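Local coordinates for protein polyhedrin (Simulium ubiquitum cypovirus, PDB 5A9A) that assembles into the microcrystalline polyhedra of this insect virus, occlusion bodies that probably embed and protect its particles outside the host, at residues A[137-141]-A[171-175]; A[110-116]-A[155-159]; A[47-51]-A[214-218]. All coordinates share one frame; numbering follows the deposited sequence.

Interaction 1 (A[137-141]-A[171-175]); sequences ARAWG and LKFKF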
# COMPACT_ATOMS: atom_id res chain seq x y z
N ALA A 137 12.58 15.96 -11.37
CA ALA A 137 11.21 15.49 -11.19
C ALA A 137 10.64 16.02 -9.87
O ALA A 137 11.38 16.31 -8.93
CB ALA A 137 11.16 13.98 -11.21
N ARG A 138 9.33 16.17 -9.83
CA ARG A 138 8.64 16.64 -8.63
C ARG A 138 7.41 15.78 -8.37
O ARG A 138 7.11 14.86 -9.14
CB ARG A 138 8.22 18.11 -8.78
CG ARG A 138 9.34 19.12 -8.55
CD ARG A 138 10.19 19.34 -9.80
NE ARG A 138 11.21 20.36 -9.58
CZ ARG A 138 12.42 20.13 -9.07
NH1 ARG A 138 12.77 18.90 -8.71
NH2 ARG A 138 13.28 21.13 -8.91
N ALA A 139 6.70 16.07 -7.29
CA ALA A 139 5.45 15.38 -6.99
C ALA A 139 4.56 15.42 -8.23
O ALA A 139 4.03 14.39 -8.66
CB ALA A 139 4.75 16.03 -5.81
N TRP A 140 4.39 16.61 -8.79
CA TRP A 140 3.60 16.79 -10.00
C TRP A 140 4.31 17.77 -10.94
O TRP A 140 5.06 18.63 -10.49
CB TRP A 140 2.21 17.31 -9.65
CG TRP A 140 1.53 16.50 -8.59
CD1 TRP A 140 1.40 16.82 -7.27
CD2 TRP A 140 0.90 15.22 -8.76
NE1 TRP A 140 0.73 15.82 -6.60
CE2 TRP A 140 0.41 14.83 -7.50
CE3 TRP A 140 0.71 14.37 -9.86
CZ2 TRP A 140 -0.26 13.62 -7.30
CZ3 TRP A 140 0.04 13.17 -9.66
CH2 TRP A 140 -0.43 12.81 -8.39
N GLY A 141 4.06 17.62 -12.24
CA GLY A 141 4.75 18.42 -13.24
C GLY A 141 3.82 19.31 -14.04
O GLY A 141 2.61 19.35 -13.80
N LEU A 171 1.06 5.77 -14.67
CA LEU A 171 0.02 6.65 -14.15
C LEU A 171 0.15 6.91 -12.65
O LEU A 171 0.43 6.00 -11.87
CB LEU A 171 -1.35 6.05 -14.44
CG LEU A 171 -2.57 6.93 -14.17
CD1 LEU A 171 -2.68 8.03 -15.21
CD2 LEU A 171 -3.84 6.09 -14.15
N LYS A 172 -0.05 8.17 -12.26
CA LYS A 172 -0.10 8.56 -10.85
C LYS A 172 -1.26 9.53 -10.68
O LYS A 172 -1.48 10.40 -11.52
CB LYS A 172 1.22 9.22 -10.42
CG LYS A 172 1.40 9.32 -8.91
CD LYS A 172 2.81 9.77 -8.53
CE LYS A 172 3.02 11.26 -8.78
NZ LYS A 172 4.37 11.73 -8.34
N PHE A 173 -2.02 9.39 -9.59
CA PHE A 173 -3.22 10.21 -9.42
C PHE A 173 -3.55 10.54 -7.97
O PHE A 173 -3.12 9.85 -7.04
CB PHE A 173 -4.43 9.51 -10.05
CG PHE A 173 -4.60 8.08 -9.61
CD1 PHE A 173 -5.34 7.78 -8.48
CD2 PHE A 173 -4.03 7.05 -10.33
CE1 PHE A 173 -5.50 6.46 -8.07
CE2 PHE A 173 -4.18 5.74 -9.93
CZ PHE A 173 -4.92 5.44 -8.80
N LYS A 174 -4.33 11.61 -7.79
CA LYS A 174 -4.77 12.06 -6.48
C LYS A 174 -6.15 12.69 -6.58
O LYS A 174 -6.35 13.65 -7.32
CB LYS A 174 -3.79 13.08 -5.91
CG LYS A 174 -4.08 13.48 -4.47
CD LYS A 174 -4.06 14.99 -4.28
CE LYS A 174 -2.67 15.57 -4.47
NZ LYS A 174 -2.55 16.92 -3.85
N PHE A 175 -7.12 12.14 -5.85
CA PHE A 175 -8.47 12.69 -5.80
C PHE A 175 -8.87 12.93 -4.35
O PHE A 175 -9.37 12.02 -3.69
CB PHE A 175 -9.46 11.75 -6.47
CG PHE A 175 -9.13 11.43 -7.90
CD1 PHE A 175 -9.56 12.26 -8.93
CD2 PHE A 175 -8.40 10.30 -8.22
CE1 PHE A 175 -9.25 11.97 -10.25
CE2 PHE A 175 -8.09 10.01 -9.54
CZ PHE A 175 -8.51 10.84 -10.55

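Interaction 2 (A[110-116]-A[155-159]); sequences ANGNICW and ALGRF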
# COMPACT_ATOMS: atom_id res chain seq x y z
N ALA A 110 -14.32 9.96 -11.93
CA ALA A 110 -14.13 10.37 -10.54
C ALA A 110 -15.44 10.90 -9.97
O ALA A 110 -16.06 11.79 -10.54
CB ALA A 110 -13.04 11.43 -10.45
N ASN A 111 -15.85 10.34 -8.83
CA ASN A 111 -17.17 10.64 -8.29
C ASN A 111 -17.15 10.91 -6.79
O ASN A 111 -16.47 10.22 -6.03
CB ASN A 111 -18.12 9.49 -8.57
CG ASN A 111 -18.12 9.08 -10.03
OD1 ASN A 111 -18.97 9.52 -10.81
ND2 ASN A 111 -17.16 8.24 -10.41
N GLY A 112 -17.91 11.93 -6.38
CA GLY A 112 -18.05 12.25 -4.97
C GLY A 112 -17.71 13.70 -4.66
O GLY A 112 -17.49 14.52 -5.56
N ASN A 113 -17.66 13.99 -3.37
CA ASN A 113 -17.35 15.33 -2.88
C ASN A 113 -15.85 15.59 -2.98
O ASN A 113 -15.14 15.55 -1.98
CB ASN A 113 -17.82 15.44 -1.43
CG ASN A 113 -17.65 16.82 -0.86
OD1 ASN A 113 -17.68 17.82 -1.59
ND2 ASN A 113 -17.48 16.90 0.46
N ILE A 114 -15.39 15.86 -4.20
CA ILE A 114 -13.97 15.96 -4.49
C ILE A 114 -13.52 17.41 -4.71
O ILE A 114 -14.20 18.18 -5.39
CB ILE A 114 -13.63 15.13 -5.74
CG1 ILE A 114 -13.84 13.64 -5.45
CG2 ILE A 114 -12.19 15.39 -6.20
CD1 ILE A 114 -13.85 12.76 -6.68
N CYS A 115 -12.38 17.76 -4.12
CA CYS A 115 -11.80 19.08 -4.32
C CYS A 115 -11.12 19.12 -5.68
O CYS A 115 -9.93 18.83 -5.81
CB CYS A 115 -10.78 19.40 -3.22
SG CYS A 115 -10.09 21.07 -3.32
N TRP A 116 -11.89 19.49 -6.70
CA TRP A 116 -11.43 19.41 -8.08
C TRP A 116 -10.19 20.26 -8.32
O TRP A 116 -9.34 19.92 -9.14
CB TRP A 116 -12.56 19.80 -9.02
CG TRP A 116 -13.73 18.89 -8.89
CD1 TRP A 116 -14.95 19.18 -8.35
CD2 TRP A 116 -13.78 17.51 -9.28
NE1 TRP A 116 -15.76 18.07 -8.39
CE2 TRP A 116 -15.06 17.03 -8.96
CE3 TRP A 116 -12.86 16.64 -9.88
CZ2 TRP A 116 -15.46 15.71 -9.22
CZ3 TRP A 116 -13.25 15.33 -10.13
CH2 TRP A 116 -14.54 14.88 -9.80
N ALA A 155 -22.62 17.68 -10.64
CA ALA A 155 -21.98 18.19 -9.44
C ALA A 155 -21.25 17.08 -8.69
O ALA A 155 -20.40 17.35 -7.84
CB ALA A 155 -23.03 18.83 -8.54
N LEU A 156 -21.57 15.83 -9.02
CA LEU A 156 -20.99 14.68 -8.31
C LEU A 156 -19.84 14.00 -9.06
O LEU A 156 -19.01 13.33 -8.44
CB LEU A 156 -22.07 13.62 -8.04
CG LEU A 156 -22.74 13.61 -6.67
CD1 LEU A 156 -23.51 12.30 -6.51
CD2 LEU A 156 -21.72 13.76 -5.55
N GLY A 157 -19.79 14.16 -10.38
CA GLY A 157 -18.86 13.37 -11.16
C GLY A 157 -18.26 14.05 -12.37
O GLY A 157 -18.93 14.82 -13.07
N ARG A 158 -16.99 13.75 -12.63
CA ARG A 158 -16.31 14.22 -13.83
C ARG A 158 -15.57 13.06 -14.48
O ARG A 158 -15.26 12.07 -13.81
CB ARG A 158 -15.34 15.36 -13.49
CG ARG A 158 -16.01 16.51 -12.75
CD ARG A 158 -15.16 17.76 -12.76
NE ARG A 158 -15.82 18.86 -12.04
CZ ARG A 158 -15.27 20.05 -11.82
NH1 ARG A 158 -14.05 20.32 -12.25
NH2 ARG A 158 -15.96 20.97 -11.16
N PHE A 159 -15.28 13.19 -15.77
CA PHE A 159 -14.81 12.07 -16.58
C PHE A 159 -13.66 12.53 -17.48
O PHE A 159 -13.76 13.56 -18.15
CB PHE A 159 -15.98 11.56 -17.43
CG PHE A 159 -15.72 10.24 -18.11
CD1 PHE A 159 -15.84 9.05 -17.42
CD2 PHE A 159 -15.39 10.20 -19.45
CE1 PHE A 159 -15.62 7.84 -18.06
CE2 PHE A 159 -15.17 9.00 -20.09
CZ PHE A 159 -15.28 7.82 -19.39
O HOH W 1 -18.05 17.09 -6.69

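Interaction 3 (A[47-51]-A[214-218]); sequences YRLID and LIDYM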
# COMPACT_ATOMS: atom_id res chain seq x y z
N TYR A 47 -12.07 -3.82 -22.09
CA TYR A 47 -11.71 -2.93 -20.99
C TYR A 47 -11.23 -3.69 -19.76
O TYR A 47 -11.61 -4.83 -19.52
CB TYR A 47 -12.91 -2.07 -20.61
CG TYR A 47 -13.51 -1.34 -21.79
CD1 TYR A 47 -14.48 -1.94 -22.58
CD2 TYR A 47 -13.10 -0.05 -22.11
CE1 TYR A 47 -15.03 -1.27 -23.66
CE2 TYR A 47 -13.64 0.62 -23.19
CZ TYR A 47 -14.61 0.00 -23.96
OH TYR A 47 -15.15 0.67 -25.04
N ARG A 48 -10.38 -3.02 -18.98
CA ARG A 48 -10.02 -3.49 -17.65
C ARG A 48 -10.29 -2.35 -16.68
O ARG A 48 -9.71 -1.27 -16.81
CB ARG A 48 -8.55 -3.90 -17.60
CG ARG A 48 -8.14 -4.55 -16.29
CD ARG A 48 -6.69 -4.98 -16.31
NE ARG A 48 -5.78 -3.85 -16.50
CZ ARG A 48 -4.78 -3.54 -15.68
NH1 ARG A 48 -4.51 -4.29 -14.62
NH2 ARG A 48 -4.02 -2.48 -15.95
N LEU A 49 -11.17 -2.59 -15.71
CA LEU A 49 -11.65 -1.53 -14.83
C LEU A 49 -11.20 -1.77 -13.39
O LEU A 49 -11.42 -2.84 -12.83
CB LEU A 49 -13.17 -1.44 -14.90
CG LEU A 49 -13.84 -0.28 -14.16
CD1 LEU A 49 -15.17 0.06 -14.80
CD2 LEU A 49 -14.02 -0.59 -12.68
N ILE A 50 -10.58 -0.76 -12.80
CA ILE A 50 -10.14 -0.85 -11.41
C ILE A 50 -10.91 0.14 -10.55
O ILE A 50 -10.84 1.35 -10.76
CB ILE A 50 -8.63 -0.60 -11.27
CG1 ILE A 50 -7.86 -1.55 -12.19
CG2 ILE A 50 -8.19 -0.79 -9.83
CD1 ILE A 50 -7.66 -1.03 -13.59
N ASP A 51 -11.63 -0.40 -9.58
CA ASP A 51 -12.57 0.38 -8.77
C ASP A 51 -11.96 0.75 -7.42
O ASP A 51 -11.59 -0.12 -6.64
CB ASP A 51 -13.85 -0.44 -8.58
CG ASP A 51 -14.82 0.20 -7.61
OD1 ASP A 51 -14.84 1.44 -7.51
OD2 ASP A 51 -15.57 -0.55 -6.94
N LEU A 214 -19.86 -2.15 -20.32
CA LEU A 214 -19.24 -1.11 -19.51
C LEU A 214 -20.26 -0.05 -19.10
O LEU A 214 -20.32 0.35 -17.94
CB LEU A 214 -18.08 -0.46 -20.27
CG LEU A 214 -17.39 0.72 -19.58
CD1 LEU A 214 -16.93 0.33 -18.18
CD2 LEU A 214 -16.23 1.20 -20.42
N ILE A 215 -21.06 0.41 -20.05
CA ILE A 215 -22.10 1.39 -19.76
C ILE A 215 -23.03 0.83 -18.69
O ILE A 215 -23.43 1.53 -17.76
CB ILE A 215 -22.93 1.74 -21.01
CG1 ILE A 215 -22.07 2.47 -22.04
CG2 ILE A 215 -24.11 2.63 -20.63
CD1 ILE A 215 -22.76 2.68 -23.37
N ASP A 216 -23.38 -0.44 -18.83
CA ASP A 216 -24.23 -1.12 -17.86
C ASP A 216 -23.62 -1.08 -16.46
O ASP A 216 -24.32 -0.80 -15.48
CB ASP A 216 -24.47 -2.57 -18.31
CG ASP A 216 -25.53 -3.28 -17.49
OD1 ASP A 216 -25.20 -3.81 -16.40
OD2 ASP A 216 -26.70 -3.31 -17.93
N TYR A 217 -22.33 -1.36 -16.37
CA TYR A 217 -21.62 -1.34 -15.08
C TYR A 217 -21.65 0.05 -14.46
O TYR A 217 -21.96 0.22 -13.28
CB TYR A 217 -20.17 -1.79 -15.27
CG TYR A 217 -19.34 -1.80 -14.00
CD1 TYR A 217 -19.30 -2.93 -13.19
CD2 TYR A 217 -18.59 -0.70 -13.62
CE1 TYR A 217 -18.54 -2.96 -12.03
CE2 TYR A 217 -17.83 -0.71 -12.46
CZ TYR A 217 -17.81 -1.84 -11.67
OH TYR A 217 -17.06 -1.86 -10.52
N MET A 218 -21.31 1.06 -15.26
CA MET A 218 -21.23 2.43 -14.76
C MET A 218 -22.60 2.90 -14.27
O MET A 218 -22.71 3.59 -13.26
CB MET A 218 -20.67 3.35 -15.84
CG MET A 218 -19.27 2.97 -16.30
SD MET A 218 -18.05 2.95 -14.96
CE MET A 218 -17.83 4.71 -14.69

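Interaction 1 (A[137-141]-A[171-175])
A139 and W140, in the loop 137-141, receive the side chain of K172, which stands out from strand 171-175. At A137 the carbonyl oxygen takes a hydrogen bond from R138 NH1 (2.9 Å), the donor standing above the carbonyl plane, and R138 NH2 is hydrogen-bonded to G26 O of the second subunit. The R138 side chain leads away from the strand. A139 supplies the one hydrogen bond between the segments: K172 NZ lies 2.7 Å from A139 O, in the carbonyl plane and on a lone pair. The lysine chain leaves with CG anti to the backbone N and then bends at chi3 (75°), which brings its end obliquely over one face of the W140 indole, K172 CE 3.6 Å from W140 CZ3. K172 NZ stands 4.7 Å from the centroid of the six-membered ring of W140 in a cation-pi contact, 9° off the normal. The carbonyl is the close partner of the ammonium, and the pi face probably adds a weaker attraction. The benzene end of the indole also meets the strand, with W140 CZ2 3.8 Å from K174 CB. W140 NE1 is hydrogen-bonded to N197 OD1 of the second subunit, to which K174 NZ makes a weak hydrogen bond. Strand 170-176 lies between strands 57-62 and 120-124 in the four-stranded antiparallel sheet; W140 and K172 lean on side chains of 120-124, whereas F173, leaving on the side away from the loop, meets Y52 edge-to-face, and L171 and F175 pack on strand 105-111 of the larger sheet.

Interaction 2 (A[110-116]-A[155-159])
R158 lays its guanidinium flat on the indole of W116, the planes only 5° apart and their centres separated by 3.6 Å. With CG beside its backbone N and anti to the carbonyl carbon, the arginine runs extended from CG to NE across the ring system: R158 CG sits 3.7 Å from the centroid of the six-membered ring of W116 in a CH-pi contact, and CZ lies over the five-membered ring as a cation-pi partner. R158 NH1 is held by G147 O, which helps to fix the rotation of the stacked group. On the opposite face I114 O lies 3.2 Å above the plane of the W116 ring, toward its rim. The backbones involved include neighbouring strands of the six-stranded antiparallel sheet, 105-111 and 157-163, and A110 with R158 forms a hydrogen-bonded pair, each N to the other's O at 3.0 Å. N111 and G157 follow as a non-hydrogen-bonded pair; N111 OD1 lies 3.9 Å from G157 CA, taking the place of a beta carbon, and accepts from C224 N, while N111 ND2 is bonded to S109 OG. Just beyond the paired strands, L156 O takes the N-H of G112 at 2.7 Å, nearly straight at 170°, and N111 CA approaches the same oxygen in a CA-H...O contact. L156 CD2 packs 4.0 Å from G112 CA, where the backbone (phi 125°) suits glycine. W116 NE1 donates to a water 3.0 Å away that also lies close to the carbonyl oxygens of G112 and A155. The L156 side chain also packs on R135 of the third subunit.

Interaction 3 (A[47-51]-A[214-218])
L49 and Y217 both carry CG anti to the backbone N (chi1 -173° and 180°), and each side chain is thereby extended from its own backbone into the interface between strand 47-51 and helix 214-218. The leucine fork meets the phenol ring with both branches: L49 CD1 is 3.6 Å from Y217 CE2, and L49 CD2 is 3.8 Å from that same carbon. L49 CD1 also reaches L214 CD1 at 3.8 Å and, more loosely, M218 SD, so a single methyl joins three helix residues. One turn of the helix earlier, L214 places CD2 over the centre of the Y47 ring, 3.8 Å from its centroid, in a CH-pi contact that approaches almost down the ring normal. The axes of the two segments run nearly parallel, 14° apart, at a closest approach of 11.4 Å. Helix 211-221 here lies along one face of the six-stranded sheet, whose strand 47-54 has 34-41 and 201-208 as neighbours. At the far end Y217 OH comes no closer than 4.0 Å to D51 CB; the D51 carboxylate is instead engaged by R35 in a salt bridge. R88 of the third subunit packs on Y217. With every touching residue buried and mainly carbon, sulfur and ring surfaces in contact, the join between helix and strand probably rests on dispersion and the exclusion of water, with shape complementarity rather than polar bonds setting the fit.

All three contacts are largely buried, yet each has a different character. Interaction 2 is made within the six-stranded sheet, by main-chain bonds between neighbouring strands with a cationic stack beside them. Interaction 3 lays a helix on that same sheet and is apolar. Interaction 1 belongs to the smaller sheet, to which it ties a loop through a lysine; its tryptophan is partly exposed and it faces the second subunit, whereas interactions 2 and 3 both touch the third. Interactions 1 and 2 meet where F175 CE1 packs 3.8 Å from A110 CB, between the two sheets, while the centres of interactions 2 and 3 are about 17 Å apart without touching.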